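Local coordinates for protein acyl-CoA hydrolase (Bacillus cereus, PDB 1Y7U) that probably hydrolyses long-chain fatty acyl-CoA thioesters to free fatty acids and coenzyme A, as a hotdog-fold enzyme that binds coenzyme A and calcium, at residues 44-49 with 98-103; 66-71 with 152-157. All coordinates share one frame; numbering follows the deposited sequence. Where two conformers were deposited one is given.

Contact 1: 44-49 with 98-103; sequences SEMDMV and VFVKVV
Met-46, a selenomethionine, runs over two alternate valines of strand 95-105, Val-100 and Val-102, and the interaction across the contact is wholly apolar. Its CB lies 3.8 Å from CG1 of Val-100, and its CG is 3.9 Å from CG2 of Val-102. CG stands anti to the carbonyl carbon (chi1 -63°), and the chain turns at chi3 (120°), which lays the terminal CE against Val-102 CG2. The side chains of Met-46 and Val-102 cross at about a right angle. Val-49, one helical turn on, adds a looser methyl contact, its CG1 4.2 Å from Val-100 CG1.

No hydrogen bond links the segments. Helix 39-58 pairs its backbone internally, as in Val-49 N to Glu-45 O, while the strand bonds to strands 112-125 and 81-91, for example Val-100 with Ser-118 and Lys-101 with Glu-85.

The segment axes approach to 8.8 Å at 134°, so the helix runs slantwise over the strand. Val-100 and Val-102 both direct their CB atoms toward it, while Lys-101, between them, points to the other face. All four touching residues are buried. A long helix laid against the middle strand of an antiparallel sheet is the signature of the hotdog fold.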
ATOM      1  N   SER A  44       3.495   3.226 -14.197  1.00 28.48           N
ATOM      2  CA  SER A  44       3.519   4.047 -12.995  1.00 30.62           C
ATOM      3  C   SER A  44       4.970   4.314 -12.600  1.00 29.64           C
ATOM      4  O   SER A  44       5.355   5.442 -12.275  1.00 27.93           O
ATOM      5  CB  SER A  44       2.801   3.346 -11.848  1.00 36.42           C
ATOM      6  OG  SER A  44       2.779   4.169 -10.693  1.00 53.00           O
ATOM      7  N   GLU A  45       5.780   3.267 -12.650  1.00 27.32           N
ATOM      8  CA  GLU A  45       7.172   3.387 -12.275  1.00 29.21           C
ATOM      9  C   GLU A  45       8.005   4.221 -13.237  1.00 29.02           C
ATOM     10  O   GLU A  45       8.890   4.956 -12.806  1.00 27.87           O
ATOM     11  CB  GLU A  45       7.791   2.005 -12.131  1.00 32.88           C
ATOM     12  CG  GLU A  45       8.632   1.885 -10.895  1.00 39.85           C
ATOM     13  CD  GLU A  45       7.800   1.918  -9.638  1.00 43.06           C
ATOM     14  OE1 GLU A  45       7.245   0.862  -9.272  1.00 44.59           O
ATOM     15  OE2 GLU A  45       7.691   2.998  -9.022  1.00 45.49           O
HETATM   16  N   MSE A  46       7.748   4.105 -14.537  1.00 30.32           N
HETATM   17  CA  MSE A  46       8.511   4.880 -15.509  1.00 32.36           C
HETATM   18  C   MSE A  46       8.307   6.361 -15.239  1.00 31.33           C
HETATM   19  O   MSE A  46       9.267   7.133 -15.166  1.00 31.03           O
HETATM   20  CB  MSE A  46       8.058   4.567 -16.928  1.00 37.99           C
HETATM   21  CG  MSE A  46       8.290   3.144 -17.353  1.00 48.14           C
HETATM   22 SE   MSE A  46       7.725   2.888 -19.174  1.00 61.04          SE
HETATM   23  CE  MSE A  46       9.406   2.331 -19.935  1.00 60.02           C
ATOM     24  N   ASP A  47       7.045   6.748 -15.089  1.00 29.20           N
ATOM     25  CA  ASP A  47       6.686   8.134 -14.821  1.00 28.91           C
ATOM     26  C   ASP A  47       7.320   8.619 -13.517  1.00 28.75           C
ATOM     27  O   ASP A  47       7.848   9.728 -13.444  1.00 28.05           O
ATOM     28  CB  ASP A  47       5.156   8.264 -14.745  1.00 28.58           C
ATOM     29  CG  ASP A  47       4.697   9.655 -14.332  1.00 30.04           C
ATOM     30  OD1 ASP A  47       4.943  10.616 -15.089  1.00 31.47           O
ATOM     31  OD2 ASP A  47       4.085   9.792 -13.247  1.00 32.38           O
HETATM   32  N   MSE A  48       7.284   7.772 -12.497  1.00 29.22           N
HETATM   33  CA  MSE A  48       7.816   8.124 -11.192  1.00 30.28           C
HETATM   34  C   MSE A  48       9.284   8.477 -11.231  1.00 29.17           C
HETATM   35  O   MSE A  48       9.697   9.567 -10.830  1.00 28.95           O
HETATM   36  CB  MSE A  48       7.604   6.969 -10.217  1.00 35.49           C
HETATM   37  CG  MSE A  48       8.081   7.252  -8.800  1.00 44.27           C
HETATM   38 SE   MSE A  48       7.204   8.774  -7.970  1.00 54.96          SE
HETATM   39  CE  MSE A  48       8.672  10.001  -8.070  1.00 51.44           C
ATOM     40  N   VAL A  49      10.072   7.537 -11.716  1.00 28.11           N
ATOM     41  CA  VAL A  49      11.501   7.703 -11.799  1.00 26.45           C
ATOM     42  C   VAL A  49      11.849   8.874 -12.735  1.00 26.60           C
ATOM     43  O   VAL A  49      12.845   9.570 -12.542  1.00 26.74           O
ATOM     44  CB  VAL A  49      12.116   6.368 -12.263  1.00 25.26           C
ATOM     45  CG1 VAL A  49      12.402   6.395 -13.748  1.00 24.43           C
ATOM     46  CG2 VAL A  49      13.334   6.051 -11.438  1.00 25.33           C
ATOM     47  N   VAL A  98      12.057  13.120 -20.897  1.00 28.78           N
ATOM     48  CA  VAL A  98      12.835  12.187 -20.116  1.00 25.61           C
ATOM     49  C   VAL A  98      12.751  10.800 -20.715  1.00 26.48           C
ATOM     50  O   VAL A  98      11.659  10.260 -20.930  1.00 25.72           O
ATOM     51  CB  VAL A  98      12.330  12.149 -18.666  1.00 21.90           C
ATOM     52  CG1 VAL A  98      13.235  11.264 -17.829  1.00 23.01           C
ATOM     53  CG2 VAL A  98      12.274  13.563 -18.100  1.00 17.77           C
ATOM     54  N   PHE A  99      13.915  10.239 -21.007  1.00 24.73           N
ATOM     55  CA  PHE A  99      13.981   8.898 -21.562  1.00 24.65           C
ATOM     56  C   PHE A  99      13.937   7.938 -20.381  1.00 27.33           C
ATOM     57  O   PHE A  99      14.524   8.203 -19.325  1.00 28.49           O
ATOM     58  CB  PHE A  99      15.285   8.695 -22.330  1.00 21.29           C
ATOM     59  CG  PHE A  99      15.467   7.305 -22.842  1.00 20.84           C
ATOM     60  CD1 PHE A  99      14.675   6.824 -23.883  1.00 22.60           C
ATOM     61  CD2 PHE A  99      16.385   6.440 -22.241  1.00 21.39           C
ATOM     62  CE1 PHE A  99      14.793   5.492 -24.321  1.00 21.22           C
ATOM     63  CE2 PHE A  99      16.513   5.108 -22.670  1.00 19.89           C
ATOM     64  CZ  PHE A  99      15.712   4.635 -23.710  1.00 20.62           C
ATOM     65  N   VAL A 100      13.224   6.832 -20.547  1.00 28.17           N
ATOM     66  CA  VAL A 100      13.127   5.850 -19.485  1.00 28.01           C
ATOM     67  C   VAL A 100      13.390   4.483 -20.061  1.00 28.43           C
ATOM     68  O   VAL A 100      12.836   4.103 -21.090  1.00 28.81           O
ATOM     69  CB  VAL A 100      11.752   5.851 -18.825  1.00 27.86           C
ATOM     70  CG1 VAL A 100      11.782   4.949 -17.604  1.00 29.76           C
ATOM     71  CG2 VAL A 100      11.365   7.266 -18.433  1.00 29.89           C
ATOM     72  N   LYS A 101      14.227   3.738 -19.361  1.00 29.18           N
ATOM     73  CA  LYS A 101      14.640   2.419 -19.781  1.00 28.80           C
ATOM     74  C   LYS A 101      14.265   1.403 -18.696  1.00 29.42           C
ATOM     75  O   LYS A 101      14.536   1.618 -17.515  1.00 29.23           O
ATOM     76  CB  LYS A 101      16.140   2.515 -20.005  1.00 30.72           C
ATOM     77  CG  LYS A 101      16.898   1.278 -20.270  1.00 36.13           C
ATOM     78  CD  LYS A 101      18.343   1.700 -20.333  1.00 40.78           C
ATOM     79  CE  LYS A 101      19.286   0.537 -20.268  1.00 47.15           C
ATOM     80  NZ  LYS A 101      20.673   1.063 -20.289  1.00 54.11           N
ATOM     81  N   VAL A 102      13.613   0.313 -19.090  1.00 28.19           N
ATOM     82  CA  VAL A 102      13.211  -0.716 -18.136  1.00 26.05           C
ATOM     83  C   VAL A 102      13.872  -2.048 -18.488  1.00 27.97           C
ATOM     84  O   VAL A 102      13.644  -2.607 -19.562  1.00 28.30           O
ATOM     85  CB  VAL A 102      11.678  -0.892 -18.123  1.00 23.98           C
ATOM     86  CG1 VAL A 102      11.285  -1.974 -17.143  1.00 21.51           C
ATOM     87  CG2 VAL A 102      11.011   0.418 -17.744  1.00 23.95           C
ATOM     88  N   VAL A 103      14.679  -2.558 -17.564  1.00 27.97           N
ATOM     89  CA  VAL A 103      15.403  -3.800 -17.771  1.00 28.22           C
ATOM     90  C   VAL A 103      15.075  -4.866 -16.740  1.00 29.99           C
ATOM     91  O   VAL A 103      15.156  -4.622 -15.542  1.00 30.30           O
ATOM     92  CB  VAL A 103      16.917  -3.550 -17.719  1.00 25.44           C
ATOM     93  CG1 VAL A 103      17.673  -4.849 -17.919  1.00 25.80           C
ATOM     94  CG2 VAL A 103      17.301  -2.540 -18.764  1.00 23.64           C
TER

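Contact 2: 66-71 with 152-157; sequences SMDWVD and VLRAEQ. With COA (coenzyme A), chain F.
Arg-154 lies over one face of the Trp-69 indole, NH1 foremost, in a cation-pi contact: the guanidinium CZ stands 3.6 Å above the indole plane, offset toward the rim, and 4.0 Å from the centroid of the six-membered ring. It is not a parallel stack, because the two planes are 51° apart. OD2 of Asp-68 lies over the same indole face, also near the rim. Around the guanidinium, Asp-68 OD1 sits above one face, whereas Trp-69 CD2 and Gln-157 CG lie in its plane at the edge.

The contact joins strand 61-71 of the hotdog fold's sheet to the long helix 142-170: Asp-68 and Trp-69 form the short break in that strand, an outer one of the sheet within this chain. Trp-69 holds CG between its backbone N and carbonyl carbon (chi1 55°), which swings the indole toward the helix.

Charge adds a second link. Arg-154 NH1 forms a salt bridge with Asp-68 OD2, modelled at 2.6 Å, a length not to be read closely at this resolution; the N-H...O angle of 119° makes the hydrogen bond weak. Gln-157 adds a peripheral contact, with NE2 4.2 Å from Trp-69 CH2. Both Arg-154, bent at chi2 and chi3, and Gln-157 were modelled in two conformers; this geometry belongs to one of each, so its details are less certain.

The sheet continues across the subunit interface, the strand pairing antiparallel with one of the second subunit, whose own Trp-69 packs on Ser-66 and Asp-68. Coenzyme A binds beside it: Asp-71 OD1 of the second subunit and Thr-64 O are among its hydrogen-bond partners. At the start of the segment, Ser-66 CB lies 3.5 Å from the adenine N1A, and Ser-66 OG approaches N1A to 3.3 Å.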
ATOM      1  N   SER A  66       2.948  14.255 -20.864  1.00 26.48           N
ATOM      2  CA  SER A  66       2.583  13.166 -21.746  1.00 29.06           C
ATOM      3  C   SER A  66       3.449  11.930 -21.605  1.00 28.72           C
ATOM      4  O   SER A  66       4.541  11.969 -21.035  1.00 28.75           O
ATOM      5  CB  SER A  66       2.629  13.641 -23.202  1.00 32.24           C
ATOM      6  OG  SER A  66       3.961  13.928 -23.610  1.00 36.37           O
HETATM    7  N   MSE A  67       2.939  10.831 -22.141  1.00 29.57           N
HETATM    8  CA  MSE A  67       3.638   9.559 -22.147  1.00 34.73           C
HETATM    9  C   MSE A  67       3.702   9.143 -23.610  1.00 34.39           C
HETATM   10  O   MSE A  67       2.683   9.168 -24.309  1.00 33.83           O
HETATM   11  CB  MSE A  67       2.845   8.508 -21.365  1.00 40.79           C
HETATM   12  CG  MSE A  67       3.525   7.990 -20.112  1.00 51.22           C
HETATM   13 SE   MSE A  67       5.042   6.825 -20.406  1.00 62.02          SE
HETATM   14  CE  MSE A  67       5.321   6.262 -18.581  1.00 55.69           C
ATOM     15  N   ASP A  68       4.883   8.768 -24.087  1.00 34.15           N
ATOM     16  CA  ASP A  68       5.000   8.321 -25.473  1.00 36.92           C
ATOM     17  C   ASP A  68       4.467   6.886 -25.512  1.00 35.61           C
ATOM     18  O   ASP A  68       4.421   6.220 -24.481  1.00 33.52           O
ATOM     19  CB  ASP A  68       6.462   8.341 -25.908  1.00 42.25           C
ATOM     20  CG  ASP A  68       6.620   8.625 -27.381  1.00 45.07           C
ATOM     21  OD1 ASP A  68       6.801   9.805 -27.736  1.00 46.62           O
ATOM     22  OD2 ASP A  68       6.551   7.673 -28.181  1.00 49.11           O
ATOM     23  N   TRP A  69       4.071   6.382 -26.674  1.00 35.63           N
ATOM     24  CA  TRP A  69       3.562   5.023 -26.676  1.00 37.67           C
ATOM     25  C   TRP A  69       4.597   4.059 -26.106  1.00 34.13           C
ATOM     26  O   TRP A  69       5.797   4.299 -26.195  1.00 32.01           O
ATOM     27  CB  TRP A  69       3.131   4.596 -28.074  1.00 46.72           C
ATOM     28  CG  TRP A  69       4.169   4.736 -29.107  1.00 57.35           C
ATOM     29  CD1 TRP A  69       5.375   4.096 -29.152  1.00 62.08           C
ATOM     30  CD2 TRP A  69       4.082   5.518 -30.300  1.00 63.19           C
ATOM     31  NE1 TRP A  69       6.044   4.427 -30.309  1.00 65.51           N
ATOM     32  CE2 TRP A  69       5.271   5.301 -31.032  1.00 65.27           C
ATOM     33  CE3 TRP A  69       3.111   6.382 -30.829  1.00 64.92           C
ATOM     34  CZ2 TRP A  69       5.516   5.909 -32.265  1.00 65.54           C
ATOM     35  CZ3 TRP A  69       3.353   6.988 -32.056  1.00 67.95           C
ATOM     36  CH2 TRP A  69       4.549   6.747 -32.760  1.00 67.73           C
ATOM     37  N   VAL A  70       4.123   2.977 -25.501  1.00 30.54           N
ATOM     38  CA  VAL A  70       5.013   2.003 -24.890  1.00 28.06           C
ATOM     39  C   VAL A  70       4.714   0.582 -25.339  1.00 29.45           C
ATOM     40  O   VAL A  70       3.569   0.137 -25.265  1.00 31.07           O
ATOM     41  CB  VAL A  70       4.902   2.030 -23.343  1.00 24.55           C
ATOM     42  CG1 VAL A  70       5.769   0.958 -22.759  1.00 26.20           C
ATOM     43  CG2 VAL A  70       5.314   3.365 -22.796  1.00 20.69           C
ATOM     44  N   ASP A  71       5.745  -0.123 -25.798  1.00 29.43           N
ATOM     45  CA  ASP A  71       5.599  -1.510 -26.229  1.00 30.96           C
ATOM     46  C   ASP A  71       6.248  -2.406 -25.195  1.00 28.91           C
ATOM     47  O   ASP A  71       7.406  -2.207 -24.846  1.00 31.78           O
ATOM     48  CB  ASP A  71       6.295  -1.767 -27.568  1.00 35.90           C
ATOM     49  CG  ASP A  71       5.519  -1.243 -28.741  1.00 41.79           C
ATOM     50  OD1 ASP A  71       4.364  -1.673 -28.938  1.00 46.41           O
ATOM     51  OD2 ASP A  71       6.069  -0.398 -29.476  1.00 47.23           O
ATOM     52  N   VAL A 152      14.370  14.273 -30.430  1.00 34.60           N
ATOM     53  CA  VAL A 152      14.093  15.435 -31.272  1.00 35.87           C
ATOM     54  C   VAL A 152      12.923  15.148 -32.213  1.00 37.54           C
ATOM     55  O   VAL A 152      12.031  15.989 -32.389  1.00 35.13           O
ATOM     56  CB  VAL A 152      15.342  15.824 -32.120  1.00 35.95           C
ATOM     57  CG1 VAL A 152      14.972  16.857 -33.160  1.00 33.16           C
ATOM     58  CG2 VAL A 152      16.439  16.379 -31.215  1.00 35.70           C
ATOM     59  N   LEU A 153      12.929  13.958 -32.809  1.00 39.71           N
ATOM     60  CA  LEU A 153      11.872  13.558 -33.731  1.00 42.47           C
ATOM     61  C   LEU A 153      10.548  13.298 -33.039  1.00 45.06           C
ATOM     62  O   LEU A 153       9.491  13.573 -33.597  1.00 46.13           O
ATOM     63  CB  LEU A 153      12.290  12.318 -34.517  1.00 37.97           C
ATOM     64  CG  LEU A 153      13.467  12.596 -35.453  1.00 36.97           C
ATOM     65  CD1 LEU A 153      14.039  11.318 -36.011  1.00 35.49           C
ATOM     66  CD2 LEU A 153      12.986  13.503 -36.556  1.00 32.66           C
ATOM     67  N   ARG A 154      10.619  12.773 -31.821  0.50 46.70           N
ATOM     68  CA  ARG A 154       9.430  12.476 -31.033  0.50 49.59           C
ATOM     69  C   ARG A 154       8.777  13.765 -30.551  0.50 51.20           C
ATOM     70  O   ARG A 154       7.563  13.828 -30.355  0.50 51.18           O
ATOM     71  CB  ARG A 154       9.811  11.623 -29.819  0.50 49.00           C
ATOM     72  CG  ARG A 154      10.232  10.203 -30.155  0.50 48.39           C
ATOM     73  CD  ARG A 154       9.026   9.291 -30.281  0.50 46.40           C
ATOM     74  NE  ARG A 154       8.042   9.803 -31.225  0.50 44.45           N
ATOM     75  CZ  ARG A 154       6.845   9.262 -31.414  0.50 45.57           C
ATOM     76  NH1 ARG A 154       6.479   8.191 -30.725  0.50 43.66           N
ATOM     77  NH2 ARG A 154       6.008   9.797 -32.291  0.50 47.95           N
ATOM     78  N   ALA A 155       9.600  14.792 -30.376  1.00 52.23           N
ATOM     79  CA  ALA A 155       9.141  16.083 -29.880  1.00 54.17           C
ATOM     80  C   ALA A 155       8.432  16.860 -30.984  1.00 55.14           C
ATOM     81  O   ALA A 155       7.797  17.882 -30.718  1.00 56.03           O
ATOM     82  CB  ALA A 155      10.317  16.888 -29.341  1.00 55.11           C
ATOM     83  N   GLU A 156       8.552  16.377 -32.220  1.00 55.70           N
ATOM     84  CA  GLU A 156       7.899  17.023 -33.355  1.00 57.64           C
ATOM     85  C   GLU A 156       6.458  16.546 -33.533  1.00 56.34           C
ATOM     86  O   GLU A 156       5.574  17.349 -33.821  1.00 56.36           O
ATOM     87  CB  GLU A 156       8.682  16.785 -34.646  1.00 61.69           C
ATOM     88  CG  GLU A 156       9.951  17.608 -34.756  1.00 70.56           C
ATOM     89  CD  GLU A 156      10.662  17.401 -36.078  1.00 75.03           C
ATOM     90  OE1 GLU A 156      10.004  17.535 -37.133  1.00 77.42           O
ATOM     91  OE2 GLU A 156      11.880  17.111 -36.062  1.00 77.35           O
ATOM     92  N   GLN A 157       6.241  15.249 -33.345  0.50 55.99           N
ATOM     93  CA  GLN A 157       4.920  14.647 -33.468  0.50 55.33           C
ATOM     94  C   GLN A 157       4.058  14.977 -32.257  0.50 53.57           C
ATOM     95  O   GLN A 157       2.855  14.727 -32.250  0.50 54.13           O
ATOM     96  CB  GLN A 157       5.042  13.134 -33.545  0.50 56.72           C
ATOM     97  CG  GLN A 157       4.868  12.542 -34.909  0.50 59.26           C
ATOM     98  CD  GLN A 157       4.274  11.154 -34.808  0.50 61.50           C
ATOM     99  OE1 GLN A 157       3.114  10.995 -34.425  0.50 60.32           O
ATOM    100  NE2 GLN A 157       5.070  10.139 -35.130  0.50 62.06           N
TER
HETATM  101  N1A COA F 201       2.735  16.746 -24.787  1.00 76.21           N
HETATM  102  C2A COA F 201       4.018  17.166 -24.732  1.00 75.17           C
HETATM  103  N3A COA F 201       4.303  18.442 -24.360  1.00 75.45           N
HETATM  104  C4A COA F 201       3.331  19.277 -24.053  1.00 76.95           C
HETATM  105  C5A COA F 201       2.049  18.856 -24.065  1.00 76.82           C
HETATM  106  C6A COA F 201       1.722  17.568 -24.435  1.00 76.62           C
HETATM  107  N6A COA F 201       0.540  17.014 -24.173  1.00 73.05           N
HETATM  108  N7A COA F 201       1.319  19.881 -23.716  1.00 76.94           N
HETATM  109  C8A COA F 201       2.092  20.904 -23.454  1.00 76.64           C
HETATM  110  N9A COA F 201       3.347  20.563 -23.680  1.00 77.88           N
HETATM  111  C1B COA F 201       4.493  21.435 -23.407  1.00 78.85           C
HETATM  112  C2B COA F 201       5.110  22.094 -24.614  1.00 77.79           C
HETATM  113  O2B COA F 201       6.192  21.295 -25.004  1.00 78.12           O
HETATM  114  C3B COA F 201       5.599  23.445 -24.143  1.00 75.97           C
HETATM  115  O3B COA F 201       6.960  23.294 -24.163  1.00 68.81           O
HETATM  116  P3B COA F 201       8.073  24.307 -24.365  1.00 60.11           P
HETATM  117  O7A COA F 201       9.220  23.675 -23.910  1.00 58.50           O
HETATM  118  O8A COA F 201       8.028  25.550 -23.738  1.00 61.17           O
HETATM  119  O9A COA F 201       8.300  24.508 -25.712  1.00 60.26           O
HETATM  120  C4B COA F 201       5.123  23.461 -22.719  1.00 79.96           C
HETATM  121  O4B COA F 201       4.083  22.550 -22.687  1.00 80.24           O
HETATM  122  C5B COA F 201       4.569  24.765 -22.248  1.00 84.67           C
HETATM  123  O5B COA F 201       3.177  24.752 -22.419  1.00 91.57           O
HETATM  124  P1A COA F 201       2.266  26.059 -22.446  1.00 94.88           P
HETATM  125  O1A COA F 201       1.588  26.230 -23.734  1.00 94.23           O
HETATM  126  O2A COA F 201       3.060  27.259 -22.198  1.00 92.67           O
HETATM  127  O3A COA F 201       1.103  25.879 -21.384  1.00 94.77           O
HETATM  128  P2A COA F 201       0.155  24.637 -21.113  1.00 94.20           P
HETATM  129  O4A COA F 201      -0.379  24.011 -22.330  1.00 93.28           O
HETATM  130  O5A COA F 201      -0.924  25.158 -20.313  1.00 93.84           O
HETATM  131  O6A COA F 201       0.983  23.586 -20.264  1.00 92.58           O
HETATM  132  CBP COA F 201      -0.269  21.576 -19.594  1.00 84.24           C
HETATM  133  CCP COA F 201       0.530  22.805 -19.180  1.00 86.72           C
HETATM  134  CDP COA F 201      -1.024  21.764 -20.884  1.00 83.87           C
HETATM  135  CEP COA F 201       0.664  20.409 -19.787  1.00 81.46           C
HETATM  136  CAP COA F 201      -1.445  21.411 -18.631  1.00 82.92           C
HETATM  137  OAP COA F 201      -2.668  21.657 -19.280  1.00 83.34           O
HETATM  138  C9P COA F 201      -1.472  20.535 -17.424  1.00 79.91           C
HETATM  139  O9P COA F 201      -1.277  21.102 -16.184  1.00 78.12           O
HETATM  140  N8P COA F 201      -1.676  19.264 -17.567  1.00 76.26           N
HETATM  141  C7P COA F 201      -1.056  18.302 -16.717  1.00 74.63           C
HETATM  142  C6P COA F 201      -0.974  18.655 -15.245  1.00 74.66           C
HETATM  143  C5P COA F 201      -0.945  17.457 -14.352  1.00 73.79           C
HETATM  144  O5P COA F 201      -1.347  17.541 -13.173  1.00 73.92           O
HETATM  145  N4P COA F 201      -0.489  16.354 -14.882  1.00 71.58           N
HETATM  146  C3P COA F 201      -0.876  15.090 -14.376  1.00 71.80           C
HETATM  147  C2P COA F 201      -2.253  14.769 -14.876  1.00 72.35           C
HETATM  148  S1P COA F 201      -3.432  14.800 -13.571  1.00 78.20           S

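How the contacts relate
The two contacts lie 14 Å apart, centre to centre, and meet through Met-67: its CE is 3.6 Å from Met-46 CB and 3.9 Å from Asp-47 N. The selenomethionine helix 39-58 is therefore packed against strand 95-105 and also touches strand 61-71 of contact 2, the strand that is outermost within this chain, both strands belonging to one antiparallel sheet. Along the chain the segments alternate. Contact 1 occupies the core, 4 Å from the chain centre; contact 2 lies further out, at 10 Å, with Ser-66 in the coenzyme A pocket. The side chain of Val-102 is about 7 Å from a different coenzyme A from the one beside Ser-66, and both contacts reach the second subunit.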